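Local coordinates for putative trimethylamine methyltransferase (Rhizobium meliloti, PDB 4YYC), which probably acts as a methyltransferase of the trimethylamine methyltransferase family, although the substrate it uses is not established, at residues I244-P249 against L294-A299; P274-G279 against A287-Q292. All blocks are in the same frame, centred on the assembly; numbering follows the deposited sequence.

Contact 1. Residues I244-P249 against L294-A299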
loop_
_atom_site.group_PDB
_atom_site.type_symbol
_atom_site.label_atom_id
_atom_site.label_comp_id
_atom_site.label_asym_id
_atom_site.label_seq_id
_atom_site.Cartn_x
_atom_site.Cartn_y
_atom_site.Cartn_z
ATOM N N ILE A 244 8.056 19.635 16.892
ATOM C CA ILE A 244 8.359 21.052 16.654
ATOM C C ILE A 244 7.881 21.379 15.232
ATOM O O ILE A 244 8.614 21.153 14.247
ATOM C CB ILE A 244 9.868 21.367 16.841
ATOM C CG1 ILE A 244 10.358 20.899 18.232
ATOM C CG2 ILE A 244 10.121 22.860 16.566
ATOM C CD1 ILE A 244 9.694 21.594 19.412
ATOM N N ASN A 245 6.642 21.826 15.093
ATOM C CA ASN A 245 6.140 22.165 13.790
ATOM C C ASN A 245 6.650 23.509 13.284
ATOM O O ASN A 245 6.877 24.432 14.073
ATOM C CB ASN A 245 4.628 22.187 13.777
ATOM C CG ASN A 245 4.017 20.807 13.945
ATOM O OD1 ASN A 245 3.385 20.531 14.969
ATOM N ND2 ASN A 245 4.167 19.947 12.948
ATOM N N ALA A 246 6.855 23.608 11.977
ATOM C CA ALA A 246 6.911 24.879 11.293
ATOM C C ALA A 246 5.489 25.296 11.004
ATOM O O ALA A 246 4.613 24.444 10.736
ATOM C CB ALA A 246 7.676 24.801 9.993
ATOM N N ASN A 247 5.273 26.591 11.022
ATOM C CA ASN A 247 4.054 27.194 10.514
ATOM C C ASN A 247 4.255 27.433 9.026
ATOM O O ASN A 247 4.509 28.529 8.563
ATOM C CB ASN A 247 3.745 28.490 11.262
ATOM C CG ASN A 247 2.403 29.066 10.876
ATOM O OD1 ASN A 247 1.587 28.408 10.213
ATOM N ND2 ASN A 247 2.171 30.320 11.262
ATOM N N SER A 248 4.179 26.359 8.263
ATOM C CA SER A 248 4.476 26.427 6.846
ATOM C C SER A 248 3.440 27.342 6.172
ATOM O O SER A 248 2.265 27.246 6.546
ATOM C CB SER A 248 4.437 25.020 6.240
ATOM O OG SER A 248 5.263 24.134 7.022
ATOM N N PRO A 249 3.826 28.211 5.226
ATOM C CA PRO A 249 5.182 28.247 4.639
ATOM C C PRO A 249 6.189 29.140 5.384
ATOM O O PRO A 249 5.931 30.311 5.623
ATOM C CB PRO A 249 4.952 28.805 3.228
ATOM C CG PRO A 249 3.685 29.623 3.361
ATOM C CD PRO A 249 2.843 28.942 4.406
ATOM N N LEU A 294 12.448 21.049 2.438
ATOM C CA LEU A 294 13.864 20.940 2.725
ATOM C C LEU A 294 14.383 22.260 3.304
ATOM O O LEU A 294 15.184 22.249 4.249
ATOM C CB LEU A 294 14.652 20.500 1.476
ATOM C CG LEU A 294 16.165 20.390 1.649
ATOM C CD1 LEU A 294 16.520 19.410 2.764
ATOM C CD2 LEU A 294 16.781 19.960 0.312
ATOM N N ALA A 295 13.923 23.393 2.768
ATOM C CA ALA A 295 14.330 24.717 3.313
ATOM C C ALA A 295 13.896 24.878 4.765
ATOM O O ALA A 295 14.697 25.252 5.621
ATOM C CB ALA A 295 13.749 25.833 2.441
ATOM N N GLU A 296 12.647 24.537 5.072
ATOM C CA GLU A 296 12.109 24.664 6.436
ATOM C C GLU A 296 12.877 23.749 7.394
ATOM O O GLU A 296 13.259 24.178 8.471
ATOM C CB GLU A 296 10.620 24.359 6.477
ATOM C CG GLU A 296 9.797 25.366 5.738
ATOM C CD GLU A 296 8.314 25.109 5.773
ATOM O OE1 GLU A 296 7.827 24.198 6.503
ATOM O OE2 GLU A 296 7.575 25.827 5.053
ATOM N N VAL A 297 13.120 22.501 6.989
ATOM C CA VAL A 297 13.852 21.590 7.854
ATOM C C VAL A 297 15.288 22.003 8.055
ATOM O O VAL A 297 15.794 21.958 9.179
ATOM C CB VAL A 297 13.733 20.106 7.375
ATOM C CG1 VAL A 297 14.732 19.235 8.145
ATOM C CG2 VAL A 297 12.302 19.615 7.474
ATOM N N LEU A 298 15.961 22.424 6.990
ATOM C CA LEU A 298 17.332 22.887 7.166
ATOM C C LEU A 298 17.419 23.992 8.233
ATOM O O LEU A 298 18.292 23.943 9.092
ATOM C CB LEU A 298 17.921 23.359 5.820
ATOM C CG LEU A 298 18.371 22.267 4.850
ATOM C CD1 LEU A 298 18.604 22.828 3.468
ATOM C CD2 LEU A 298 19.635 21.571 5.334
ATOM N N ALA A 299 16.550 24.981 8.155
ATOM C CA ALA A 299 16.603 26.111 9.087
ATOM C C ALA A 299 16.248 25.662 10.508
ATOM O O ALA A 299 16.976 25.973 11.453
ATOM C CB ALA A 299 15.680 27.192 8.605
#
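At the loop that leaves strand 240-245, Ser248 meets Glu296 of helix 286-307, a clear case of a buried carboxylate held by donors from the loop and from its own helix. Ser248 OG donates to Glu296 OE1 over 2.6 Å, and OE1 receives it through its syn lone pair, on the side of the other oxygen. The serine methylene sits across from both oxygens, with CB 3.5 Å from Glu296 OE1 and the same from OE2. Glu296 is extended beyond CG (chi2 -179°), which carries its carboxylate from the helix surface to the loop. There Glu296 OE2 lies 3.4 Å from Pro249 CA, while Ala246 CB packs 3.5 Å from Glu296 OE1. Strand 240-245 runs parallel to its neighbour 269-277 in the sheet, which with the surrounding helices fits the beta/alpha barrel known for this family, and helix 286-307 follows that neighbour. The contact therefore ties a strand's exit loop to the helix of the next unit. The loop bends twice: an inverse gamma turn centred on Asn247, with a weak Ser248 N to Ala246 O bond of 3.2 Å, and then a cis peptide before Pro249. The turn brings Ala246 and Ser248 to the glutamate while the CB of Asn247 points away from the helix. The other oxygen, OE2, accepts from Met250 N and Gln292 NE2, so donors serve both buried oxygens and restrict rotation of the carboxylate. Pro249 packs on Ser443 of the second subunit, while Asn245 ND2, earlier in the chain, is hydrogen-bonded to an unidentified ligand, probably from the crystallisation liquor.

Contact 2. Residues P274-G279 against A287-Q292; sequences PFILSG and AGTLTQ
Ile276 and Thr289 lie alongside each other, their side chains running past one another in opposite directions, so that methyl meets methyl: Ile276 CG2 is 4.2 Å from Thr289 CG2. Both methyls stand anti to their own backbone N, which leaves the other branch of each residue to a different partner. For Ile276 that branch ends in CD1, which approaches the amide of Gln292 at a slant, 3.9 Å from NE2. CD1 being a methyl, this is packing alone; Gln292 NE2 is hydrogen-bonded to Met281 O. For Thr289 the other branch is the hydroxyl, OG1, which forms a hydrogen bond of 2.9 Å with Ser278 OG. Ser278 is modelled in two conformers and the bond described for one, so it is less certain; in that conformer Ser278 OG also rests 3.6 Å from Thr289 CG2. The strongest polar partner of Thr289 OG1 is Ser282 OG; Thr285 O is another, making the hydroxyl a buried meeting point for the loop and the first turn of the helix. With an alanine at this position, the Ser278 and Ser282 hydroxyls would probably lose this mate, and a gap would open beside Ile276 CG2. Strand 269-277 is thus joined through a small apolar face, with polar groups at its edges, to the helix that follows it, as expected of the strand and helix in a beta-alpha-beta unit, here completed by strand 313-322.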
loop_
_atom_site.group_PDB
_atom_site.type_symbol
_atom_site.label_atom_id
_atom_site.label_comp_id
_atom_site.label_asym_id
_atom_site.label_seq_id
_atom_site.Cartn_x
_atom_site.Cartn_y
_atom_site.Cartn_z
ATOM N N PRO A 274 7.633 20.513 8.999
ATOM C CA PRO A 274 6.713 21.256 8.162
ATOM C C PRO A 274 5.309 20.663 8.269
ATOM O O PRO A 274 5.163 19.437 8.366
ATOM C CB PRO A 274 7.317 21.062 6.765
ATOM C CG PRO A 274 8.786 20.974 7.040
ATOM C CD PRO A 274 8.898 20.191 8.300
ATOM N N PHE A 275 4.301 21.512 8.265
ATOM C CA PHE A 275 2.913 21.076 8.316
ATOM C C PHE A 275 2.228 21.589 7.064
ATOM O O PHE A 275 1.868 22.773 6.985
ATOM C CB PHE A 275 2.239 21.621 9.568
ATOM C CG PHE A 275 0.847 21.092 9.772
ATOM C CD1 PHE A 275 0.656 19.876 10.416
ATOM C CD2 PHE A 275 -0.242 21.767 9.269
ATOM C CE1 PHE A 275 -0.619 19.347 10.579
ATOM C CE2 PHE A 275 -1.541 21.258 9.437
ATOM C CZ PHE A 275 -1.713 20.054 10.088
ATOM N N ILE A 276 2.082 20.705 6.089
ATOM C CA ILE A 276 1.770 21.118 4.747
ATOM C C ILE A 276 0.586 20.392 4.135
ATOM O O ILE A 276 0.484 19.168 4.219
ATOM C CB ILE A 276 2.994 20.971 3.873
ATOM C CG1 ILE A 276 3.944 22.143 4.206
ATOM C CG2 ILE A 276 2.712 20.953 2.386
ATOM C CD1 ILE A 276 5.296 21.886 3.644
ATOM N N LEU A 277 -0.331 21.191 3.586
ATOM C CA LEU A 277 -1.280 20.733 2.600
ATOM C C LEU A 277 -0.831 21.349 1.275
ATOM O O LEU A 277 -0.872 22.585 1.105
ATOM C CB LEU A 277 -2.679 21.202 2.952
ATOM C CG LEU A 277 -3.194 20.689 4.309
ATOM C CD1 LEU A 277 -4.583 21.265 4.525
ATOM C CD2 LEU A 277 -3.215 19.167 4.312
ATOM N N SER A 278 -0.427 20.518 0.330
ATOM C CA SER A 278 0.114 21.018 -0.933
ATOM C C SER A 278 -0.967 21.773 -1.680
ATOM O O SER A 278 -2.108 21.310 -1.753
ATOM C CB SER A 278 0.654 19.891 -1.793
ATOM O OG SER A 278 1.846 19.375 -1.256
ATOM N N GLY A 279 -0.614 22.943 -2.226
ATOM C CA GLY A 279 -1.612 23.849 -2.796
ATOM C C GLY A 279 -2.085 24.933 -1.848
ATOM O O GLY A 279 -2.666 25.942 -2.269
ATOM N N ALA A 287 7.634 18.658 -6.621
ATOM C CA ALA A 287 8.937 19.250 -6.554
ATOM C C ALA A 287 8.980 20.565 -5.749
ATOM O O ALA A 287 9.903 20.776 -4.965
ATOM C CB ALA A 287 9.516 19.488 -7.912
ATOM N N GLY A 288 7.982 21.421 -5.918
ATOM C CA GLY A 288 7.936 22.660 -5.156
ATOM C C GLY A 288 7.720 22.434 -3.675
ATOM O O GLY A 288 8.329 23.131 -2.843
ATOM N N THR A 289 6.864 21.469 -3.354
ATOM C CA THR A 289 6.617 21.088 -1.982
ATOM C C THR A 289 7.916 20.565 -1.336
ATOM O O THR A 289 8.246 20.972 -0.230
ATOM C CB THR A 289 5.495 20.040 -1.902
ATOM O OG1 THR A 289 4.254 20.661 -2.282
ATOM C CG2 THR A 289 5.332 19.450 -0.514
ATOM N N LEU A 290 8.616 19.664 -2.014
ATOM C CA LEU A 290 9.876 19.146 -1.485
ATOM C C LEU A 290 10.912 20.234 -1.233
ATOM O O LEU A 290 11.658 20.178 -0.276
ATOM C CB LEU A 290 10.516 18.120 -2.415
ATOM C CG LEU A 290 9.874 16.752 -2.348
ATOM C CD1 LEU A 290 10.448 15.882 -3.436
ATOM C CD2 LEU A 290 10.059 16.107 -0.973
ATOM N N THR A 291 11.034 21.182 -2.163
ATOM C CA THR A 291 11.967 22.260 -2.004
ATOM C C THR A 291 11.643 23.060 -0.733
ATOM O O THR A 291 12.530 23.405 0.056
ATOM C CB THR A 291 11.882 23.164 -3.249
ATOM O OG1 THR A 291 12.242 22.363 -4.379
ATOM C CG2 THR A 291 12.775 24.320 -3.131
ATOM N N GLN A 292 10.365 23.395 -0.567
ATOM C CA GLN A 292 9.973 24.165 0.623
ATOM C C GLN A 292 10.213 23.375 1.912
ATOM O O GLN A 292 10.700 23.909 2.906
ATOM C CB GLN A 292 8.531 24.598 0.544
ATOM C CG GLN A 292 8.199 25.718 1.518
ATOM C CD GLN A 292 6.698 25.948 1.505
ATOM O OE1 GLN A 292 6.178 26.457 0.543
ATOM N NE2 GLN A 292 5.998 25.536 2.563
#

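How the contacts relate
Both contacts are buried, their centres 10 Å apart, and both draw on helix 286-307; they illustrate how one helix can serve a strand and the exit loop of the strand beside it by different chemistry. Contact 2 lies nested within the chain loop that contact 1 closes. It joins the helix to the strand just before it, with methyl packing beside hydroxyls, whereas contact 1 reaches across to the exit loop of the adjacent strand 240-245 and depends on a carboxylate. They also touch directly. Ser248 OG of contact 1 probably accepts a hydrogen bond from Phe275 N of contact 2, at 3.1 Å, and Pro249 CB lies 3.5 Å from Gln292 NE2.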